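Glycosyl hydrolase family 2, TIM barrel domain protein (PDB 6ED2) is a gut bacterial beta-glucuronidase of glycosyl hydrolase family 2 that probably cleaves glucuronic acid from glucuronide conjugates. Local coordinates at residues R496-L508 with V550-E562. Numbering follows the deposited sequence.
Sequences RYYGWYVLGGAGL and VMWSAEYQNEYLE
Tyr556 reaches from the first turn of helix 554-570 into the loop 496-508 of the TIM barrel. That loop leaves strand 492-495 and leads into helix 508-525. The contact ties it to helix 554-570, which follows the next barrel strand, 531-535. The phenol hydroxyl bridges two points of the loop. It donates a very short hydrogen bond of 2.5 Å from Tyr556 OH to Gly499 O. It also accepts Gly505 N at 3.1 Å, with an N-H...O angle of 155°. Gly499 O and Gly505 O both lie at the edge of the Tyr556 ring.

Met551 can be followed outward from its backbone. Its CB rests 3.7 Å from Trp500 CZ3. CG meets the same indole carbon and also lies over one face of the Tyr556 ring. SD passes Gly505 N and the carbonyl carbon of Gly504. It lies oblique to the six-membered ring of Trp500, a Met-aromatic contact. The chain bends at its last torsion (chi3 87°). This brings CE above the rim of the indole, 3.4 Å from Trp500 CE3.

The far edge of Trp500 points at one face of Trp552 in a T-shaped stack, with planes at 67°. Trp552 NE1 is hydrogen-bonded to Ile591 O of the second subunit, so this stack borders a subunit interface. Ser553 N-caps the helix by accepting Tyr556 N. Farther along the helix, Gly499 C lies at the edge of the Tyr560 ring, and Tyr560 CE1 comes 3.1 Å from Tyr498 O. At the start of helix 508-525, Leu508 CD1 sits 3.6 Å from Tyr556 OH.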
ATOM      1  N   ARG A 496     -21.534  18.335  -6.729  1.00 29.66           N
ATOM      2  CA  ARG A 496     -20.643  19.456  -6.457  1.00 29.70           C
ATOM      3  C   ARG A 496     -19.327  18.982  -5.853  1.00 30.38           C
ATOM      4  O   ARG A 496     -19.305  18.090  -5.005  1.00 26.57           O
ATOM      5  CB  ARG A 496     -21.312  20.469  -5.535  1.00 26.58           C
ATOM      6  CG  ARG A 496     -22.391  21.302  -6.228  1.00 28.34           C
ATOM      7  CD  ARG A 496     -21.835  21.966  -7.472  1.00 30.16           C
ATOM      8  NE  ARG A 496     -22.823  22.771  -8.183  1.00 30.88           N
ATOM      9  CZ  ARG A 496     -23.607  22.316  -9.163  1.00 33.47           C
ATOM     10  NH1 ARG A 496     -23.540  21.050  -9.557  1.00 27.98           N
ATOM     11  NH2 ARG A 496     -24.462  23.136  -9.750  1.00 31.61           N
ATOM     12  N   TYR A 497     -18.234  19.598  -6.294  1.00 34.02           N
ATOM     13  CA  TYR A 497     -16.877  19.213  -5.939  1.00 26.22           C
ATOM     14  C   TYR A 497     -16.050  20.438  -5.581  1.00 32.41           C
ATOM     15  O   TYR A 497     -14.906  20.598  -6.031  1.00 27.81           O
ATOM     16  CB  TYR A 497     -16.223  18.443  -7.075  1.00 29.45           C
ATOM     17  CG  TYR A 497     -16.832  17.078  -7.275  1.00 35.21           C
ATOM     18  CD1 TYR A 497     -16.508  16.024  -6.425  1.00 25.43           C
ATOM     19  CD2 TYR A 497     -17.742  16.843  -8.309  1.00 35.34           C
ATOM     20  CE1 TYR A 497     -17.057  14.759  -6.609  1.00 30.65           C
ATOM     21  CE2 TYR A 497     -18.299  15.591  -8.499  1.00 30.95           C
ATOM     22  CZ  TYR A 497     -17.956  14.553  -7.648  1.00 34.09           C
ATOM     23  OH  TYR A 497     -18.517  13.312  -7.834  1.00 31.64           O
ATOM     24  N   TYR A 498     -16.632  21.330  -4.778  1.00 29.42           N
ATOM     25  CA  TYR A 498     -15.907  22.477  -4.246  1.00 28.47           C
ATOM     26  C   TYR A 498     -14.838  21.990  -3.276  1.00 32.69           C
ATOM     27  O   TYR A 498     -15.151  21.487  -2.191  1.00 29.04           O
ATOM     28  CB  TYR A 498     -16.871  23.435  -3.560  1.00 27.15           C
ATOM     29  CG  TYR A 498     -17.671  24.298  -4.529  1.00 31.64           C
ATOM     30  CD1 TYR A 498     -17.054  25.313  -5.256  1.00 32.12           C
ATOM     31  CD2 TYR A 498     -19.040  24.100  -4.704  1.00 29.77           C
ATOM     32  CE1 TYR A 498     -17.778  26.114  -6.133  1.00 36.45           C
ATOM     33  CE2 TYR A 498     -19.774  24.890  -5.569  1.00 32.15           C
ATOM     34  CZ  TYR A 498     -19.142  25.901  -6.279  1.00 36.99           C
ATOM     35  OH  TYR A 498     -19.869  26.686  -7.137  1.00 32.89           O
ATOM     36  N   GLY A 499     -13.578  22.135  -3.662  1.00 31.29           N
ATOM     37  CA  GLY A 499     -12.477  21.641  -2.864  1.00 32.56           C
ATOM     38  C   GLY A 499     -11.801  20.432  -3.458  1.00 35.40           C
ATOM     39  O   GLY A 499     -10.792  19.976  -2.907  1.00 33.64           O
ATOM     40  N   TRP A 500     -12.329  19.895  -4.559  1.00 29.67           N
ATOM     41  CA  TRP A 500     -11.625  18.883  -5.333  1.00 27.47           C
ATOM     42  C   TRP A 500     -11.360  19.385  -6.753  1.00 33.13           C
ATOM     43  O   TRP A 500     -10.256  19.860  -7.046  1.00 33.30           O
ATOM     44  CB  TRP A 500     -12.412  17.566  -5.359  1.00 28.85           C
ATOM     45  CG  TRP A 500     -11.620  16.469  -6.026  1.00 28.28           C
ATOM     46  CD1 TRP A 500     -11.891  15.872  -7.220  1.00 26.76           C
ATOM     47  CD2 TRP A 500     -10.401  15.887  -5.550  1.00 28.24           C
ATOM     48  NE1 TRP A 500     -10.923  14.943  -7.517  1.00 28.88           N
ATOM     49  CE2 TRP A 500      -9.993  14.934  -6.505  1.00 31.38           C
ATOM     50  CE3 TRP A 500      -9.617  16.072  -4.398  1.00 34.28           C
ATOM     51  CZ2 TRP A 500      -8.828  14.162  -6.347  1.00 29.83           C
ATOM     52  CZ3 TRP A 500      -8.455  15.293  -4.240  1.00 28.74           C
ATOM     53  CH2 TRP A 500      -8.078  14.360  -5.213  1.00 28.55           C
ATOM     54  N   TYR A 501     -12.356  19.301  -7.650  1.00 31.44           N
ATOM     55  CA  TYR A 501     -12.136  19.766  -9.020  1.00 35.25           C
ATOM     56  C   TYR A 501     -12.027  21.279  -9.104  1.00 36.50           C
ATOM     57  O   TYR A 501     -11.421  21.794 -10.053  1.00 38.48           O
ATOM     58  CB  TYR A 501     -13.259  19.302  -9.949  1.00 29.13           C
ATOM     59  CG  TYR A 501     -13.308  17.815 -10.142  1.00 33.25           C
ATOM     60  CD1 TYR A 501     -12.209  17.127 -10.640  1.00 30.57           C
ATOM     61  CD2 TYR A 501     -14.455  17.093  -9.833  1.00 32.21           C
ATOM     62  CE1 TYR A 501     -12.251  15.751 -10.831  1.00 32.28           C
ATOM     63  CE2 TYR A 501     -14.511  15.722 -10.014  1.00 31.24           C
ATOM     64  CZ  TYR A 501     -13.410  15.057 -10.508  1.00 35.01           C
ATOM     65  OH  TYR A 501     -13.461  13.690 -10.688  1.00 38.51           O
ATOM     66  N   VAL A 502     -12.592  21.995  -8.139  1.00 34.68           N
ATOM     67  CA  VAL A 502     -12.709  23.446  -8.173  1.00 36.95           C
ATOM     68  C   VAL A 502     -12.140  23.973  -6.866  1.00 40.94           C
ATOM     69  O   VAL A 502     -12.673  23.663  -5.790  1.00 36.75           O
ATOM     70  CB  VAL A 502     -14.174  23.888  -8.351  1.00 40.89           C
ATOM     71  CG1 VAL A 502     -14.360  25.347  -7.974  1.00 41.02           C
ATOM     72  CG2 VAL A 502     -14.649  23.619  -9.781  1.00 42.04           C
ATOM     73  N   LEU A 503     -11.041  24.738  -6.956  1.00 37.05           N
ATOM     74  CA  LEU A 503     -10.454  25.430  -5.808  1.00 34.03           C
ATOM     75  C   LEU A 503      -9.931  24.451  -4.760  1.00 40.62           C
ATOM     76  O   LEU A 503     -10.122  24.642  -3.555  1.00 37.06           O
ATOM     77  CB  LEU A 503     -11.452  26.403  -5.176  1.00 36.37           C
ATOM     78  CG  LEU A 503     -11.751  27.690  -5.944  1.00 42.19           C
ATOM     79  CD1 LEU A 503     -13.137  28.207  -5.605  1.00 35.71           C
ATOM     80  CD2 LEU A 503     -10.706  28.728  -5.629  1.00 40.23           C
ATOM     81  N   GLY A 504      -9.266  23.393  -5.217  1.00 44.35           N
ATOM     82  CA  GLY A 504      -8.731  22.395  -4.308  1.00 46.63           C
ATOM     83  C   GLY A 504      -7.337  22.746  -3.807  1.00 49.33           C
ATOM     84  O   GLY A 504      -6.572  23.432  -4.478  1.00 56.70           O
ATOM     85  N   GLY A 505      -7.023  22.270  -2.600  1.00 47.30           N
ATOM     86  CA  GLY A 505      -5.659  22.308  -2.101  1.00 47.33           C
ATOM     87  C   GLY A 505      -5.500  23.057  -0.799  1.00 49.59           C
ATOM     88  O   GLY A 505      -6.301  22.883   0.129  1.00 51.68           O
ATOM     89  N   ALA A 506      -4.469  23.903  -0.716  1.00 48.08           N
ATOM     90  CA  ALA A 506      -4.335  24.777   0.443  1.00 50.41           C
ATOM     91  C   ALA A 506      -5.526  25.715   0.574  1.00 53.41           C
ATOM     92  O   ALA A 506      -5.928  26.055   1.695  1.00 58.98           O
ATOM     93  CB  ALA A 506      -3.034  25.574   0.357  1.00 55.31           C
ATOM     94  N   GLY A 507      -6.120  26.120  -0.548  1.00 59.62           N
ATOM     95  CA  GLY A 507      -7.253  27.028  -0.529  1.00 59.09           C
ATOM     96  C   GLY A 507      -8.607  26.381  -0.271  1.00 59.16           C
ATOM     97  O   GLY A 507      -9.550  26.600  -1.050  1.00 54.88           O
ATOM     98  N   LEU A 508      -8.739  25.608   0.821  1.00 43.01           N
ATOM     99  CA  LEU A 508     -10.047  25.026   1.130  1.00 45.88           C
ATOM    100  C   LEU A 508     -11.064  26.081   1.561  1.00 45.45           C
ATOM    101  O   LEU A 508     -12.271  25.888   1.376  1.00 43.72           O
ATOM    102  CB  LEU A 508      -9.925  23.945   2.208  1.00 47.62           C
ATOM    103  CG  LEU A 508     -11.036  22.889   2.173  1.00 40.21           C
ATOM    104  CD1 LEU A 508     -11.136  22.280   0.795  1.00 44.59           C
ATOM    105  CD2 LEU A 508     -10.815  21.789   3.191  1.00 35.49           C
ATOM    106  N   VAL A 550      -2.571  16.540   2.124  1.00 28.60           N
ATOM    107  CA  VAL A 550      -2.487  16.832   0.698  1.00 31.38           C
ATOM    108  C   VAL A 550      -3.661  16.149   0.010  1.00 32.04           C
ATOM    109  O   VAL A 550      -4.128  15.085   0.440  1.00 27.91           O
ATOM    110  CB  VAL A 550      -1.154  16.371   0.070  1.00 30.74           C
ATOM    111  CG1 VAL A 550       0.021  17.175   0.652  1.00 29.47           C
ATOM    112  CG2 VAL A 550      -0.957  14.854   0.283  1.00 27.25           C
ATOM    113  N   MET A 551      -4.157  16.778  -1.052  1.00 30.11           N
ATOM    114  CA  MET A 551      -5.140  16.118  -1.897  1.00 31.22           C
ATOM    115  C   MET A 551      -4.661  14.710  -2.217  1.00 28.00           C
ATOM    116  O   MET A 551      -3.479  14.509  -2.522  1.00 27.51           O
ATOM    117  CB  MET A 551      -5.360  16.923  -3.181  1.00 29.50           C
ATOM    118  CG  MET A 551      -6.019  18.282  -2.942  1.00 34.26           C
ATOM    119  SD  MET A 551      -6.030  19.264  -4.455  1.00 34.06           S
ATOM    120  CE  MET A 551      -7.554  18.703  -5.218  1.00 30.26           C
ATOM    121  N   TRP A 552      -5.583  13.743  -2.078  1.00 25.57           N
ATOM    122  CA  TRP A 552      -5.418  12.292  -2.237  1.00 29.71           C
ATOM    123  C   TRP A 552      -5.174  11.560  -0.911  1.00 31.67           C
ATOM    124  O   TRP A 552      -5.209  10.324  -0.885  1.00 38.51           O
ATOM    125  CB  TRP A 552      -4.305  11.931  -3.237  1.00 24.57           C
ATOM    126  CG  TRP A 552      -4.750  12.011  -4.678  1.00 33.48           C
ATOM    127  CD1 TRP A 552      -4.641  13.095  -5.517  1.00 31.16           C
ATOM    128  CD2 TRP A 552      -5.378  10.972  -5.449  1.00 29.73           C
ATOM    129  NE1 TRP A 552      -5.156  12.788  -6.759  1.00 34.44           N
ATOM    130  CE2 TRP A 552      -5.620  11.496  -6.743  1.00 32.80           C
ATOM    131  CE3 TRP A 552      -5.768   9.656  -5.170  1.00 30.99           C
ATOM    132  CZ2 TRP A 552      -6.229  10.741  -7.760  1.00 32.58           C
ATOM    133  CZ3 TRP A 552      -6.369   8.898  -6.196  1.00 32.48           C
ATOM    134  CH2 TRP A 552      -6.595   9.450  -7.463  1.00 32.31           C
ATOM    135  N   SER A 553      -4.965  12.286   0.192  1.00 28.84           N
ATOM    136  CA  SER A 553      -4.759  11.690   1.513  1.00 27.78           C
ATOM    137  C   SER A 553      -6.072  11.518   2.277  1.00 28.97           C
ATOM    138  O   SER A 553      -7.070  12.211   2.032  1.00 27.41           O
ATOM    139  CB  SER A 553      -3.824  12.552   2.361  1.00 25.47           C
ATOM    140  OG  SER A 553      -4.521  13.724   2.768  1.00 26.98           O
ATOM    141  N   ALA A 554      -6.039  10.599   3.253  1.00 27.59           N
ATOM    142  CA  ALA A 554      -7.187  10.405   4.139  1.00 29.43           C
ATOM    143  C   ALA A 554      -7.536  11.692   4.869  1.00 29.39           C
ATOM    144  O   ALA A 554      -8.719  12.027   5.027  1.00 27.97           O
ATOM    145  CB  ALA A 554      -6.902   9.291   5.148  1.00 27.44           C
ATOM    146  N   GLU A 555      -6.512  12.429   5.312  1.00 24.93           N
ATOM    147  CA  GLU A 555      -6.727  13.682   6.021  1.00 24.06           C
ATOM    148  C   GLU A 555      -7.482  14.681   5.158  1.00 27.56           C
ATOM    149  O   GLU A 555      -8.416  15.341   5.628  1.00 28.53           O
ATOM    150  CB  GLU A 555      -5.387  14.278   6.448  1.00 26.07           C
ATOM    151  CG  GLU A 555      -4.813  13.650   7.706  1.00 31.12           C
ATOM    152  CD  GLU A 555      -4.210  12.273   7.450  1.00 32.71           C
ATOM    153  OE1 GLU A 555      -4.001  11.904   6.259  1.00 30.71           O
ATOM    154  OE2 GLU A 555      -3.936  11.572   8.454  1.00 35.15           O
ATOM    155  N   TYR A 556      -7.057  14.839   3.901  1.00 30.27           N
ATOM    156  CA  TYR A 556      -7.726  15.781   3.026  1.00 25.85           C
ATOM    157  C   TYR A 556      -9.191  15.401   2.864  1.00 25.68           C
ATOM    158  O   TYR A 556     -10.082  16.244   3.023  1.00 28.89           O
ATOM    159  CB  TYR A 556      -7.018  15.850   1.666  1.00 26.92           C
ATOM    160  CG  TYR A 556      -7.508  17.030   0.859  1.00 31.91           C
ATOM    161  CD1 TYR A 556      -6.994  18.306   1.080  1.00 31.91           C
ATOM    162  CD2 TYR A 556      -8.544  16.885  -0.066  1.00 27.97           C
ATOM    163  CE1 TYR A 556      -7.465  19.396   0.376  1.00 35.42           C
ATOM    164  CE2 TYR A 556      -9.017  17.962  -0.776  1.00 29.11           C
ATOM    165  CZ  TYR A 556      -8.478  19.219  -0.554  1.00 37.42           C
ATOM    166  OH  TYR A 556      -8.956  20.306  -1.250  1.00 32.31           O
ATOM    167  N   GLN A 557      -9.461  14.127   2.574  1.00 27.29           N
ATOM    168  CA  GLN A 557     -10.845  13.681   2.415  1.00 25.19           C
ATOM    169  C   GLN A 557     -11.672  14.026   3.645  1.00 26.22           C
ATOM    170  O   GLN A 557     -12.764  14.602   3.528  1.00 28.56           O
ATOM    171  CB  GLN A 557     -10.889  12.177   2.118  1.00 25.09           C
ATOM    172  CG  GLN A 557     -12.275  11.540   2.244  1.00 27.10           C
ATOM    173  CD  GLN A 557     -13.177  11.804   1.039  1.00 28.03           C
ATOM    174  OE1 GLN A 557     -13.055  12.833   0.371  1.00 30.55           O
ATOM    175  NE2 GLN A 557     -14.079  10.865   0.750  1.00 24.75           N
ATOM    176  N   ASN A 558     -11.152  13.728   4.842  1.00 28.94           N
ATOM    177  CA  ASN A 558     -11.891  14.066   6.058  1.00 29.49           C
ATOM    178  C   ASN A 558     -12.088  15.575   6.200  1.00 31.89           C
ATOM    179  O   ASN A 558     -13.154  16.029   6.639  1.00 26.27           O
ATOM    180  CB  ASN A 558     -11.185  13.503   7.294  1.00 33.69           C
ATOM    181  CG  ASN A 558     -11.612  12.052   7.617  1.00 47.87           C
ATOM    182  OD1 ASN A 558     -12.219  11.344   6.791  1.00 38.53           O
ATOM    183  ND2 ASN A 558     -11.289  11.609   8.829  1.00 48.01           N
ATOM    184  N   GLU A 559     -11.064  16.371   5.848  1.00 28.46           N
ATOM    185  CA  GLU A 559     -11.178  17.826   5.946  1.00 29.33           C
ATOM    186  C   GLU A 559     -12.202  18.350   4.954  1.00 27.46           C
ATOM    187  O   GLU A 559     -13.021  19.214   5.289  1.00 24.80           O
ATOM    188  CB  GLU A 559      -9.816  18.492   5.702  1.00 23.39           C
ATOM    189  CG  GLU A 559      -8.878  18.412   6.891  1.00 27.16           C
ATOM    190  CD  GLU A 559      -7.403  18.458   6.504  1.00 33.67           C
ATOM    191  OE1 GLU A 559      -7.077  18.961   5.402  1.00 32.98           O
ATOM    192  OE2 GLU A 559      -6.573  17.946   7.297  1.00 36.88           O
ATOM    193  N   TYR A 560     -12.171  17.819   3.733  1.00 27.07           N
ATOM    194  CA  TYR A 560     -13.119  18.224   2.703  1.00 26.84           C
ATOM    195  C   TYR A 560     -14.540  17.866   3.110  1.00 29.41           C
ATOM    196  O   TYR A 560     -15.463  18.675   2.943  1.00 28.87           O
ATOM    197  CB  TYR A 560     -12.731  17.558   1.381  1.00 23.96           C
ATOM    198  CG  TYR A 560     -13.811  17.516   0.338  1.00 32.09           C
ATOM    199  CD1 TYR A 560     -13.816  18.437  -0.715  1.00 30.44           C
ATOM    200  CD2 TYR A 560     -14.816  16.544   0.377  1.00 26.07           C
ATOM    201  CE1 TYR A 560     -14.790  18.401  -1.688  1.00 28.33           C
ATOM    202  CE2 TYR A 560     -15.820  16.512  -0.592  1.00 31.90           C
ATOM    203  CZ  TYR A 560     -15.797  17.447  -1.625  1.00 32.09           C
ATOM    204  OH  TYR A 560     -16.764  17.427  -2.606  1.00 28.72           O
ATOM    205  N   LEU A 561     -14.734  16.664   3.665  1.00 27.18           N
ATOM    206  CA  LEU A 561     -16.075  16.243   4.058  1.00 28.24           C
ATOM    207  C   LEU A 561     -16.621  17.120   5.176  1.00 28.54           C
ATOM    208  O   LEU A 561     -17.805  17.475   5.169  1.00 25.67           O
ATOM    209  CB  LEU A 561     -16.075  14.772   4.484  1.00 24.89           C
ATOM    210  CG  LEU A 561     -15.808  13.755   3.368  1.00 27.58           C
ATOM    211  CD1 LEU A 561     -15.641  12.306   3.908  1.00 20.17           C
ATOM    212  CD2 LEU A 561     -16.921  13.820   2.323  1.00 26.09           C
ATOM    213  N   GLU A 562     -15.776  17.472   6.148  1.00 28.56           N
ATOM    214  CA  GLU A 562     -16.239  18.304   7.249  1.00 30.43           C
ATOM    215  C   GLU A 562     -16.630  19.686   6.752  1.00 30.32           C
ATOM    216  O   GLU A 562     -17.649  20.243   7.179  1.00 29.36           O
ATOM    217  CB  GLU A 562     -15.161  18.403   8.326  1.00 32.35           C
ATOM    218  CG  GLU A 562     -14.904  17.068   9.036  1.00 47.12           C
ATOM    219  CD  GLU A 562     -14.143  17.211  10.343  1.00 51.59           C
ATOM    220  OE1 GLU A 562     -13.795  18.358  10.713  1.00 58.81           O
ATOM    221  OE2 GLU A 562     -13.905  16.172  11.001  1.00 61.64           O
TER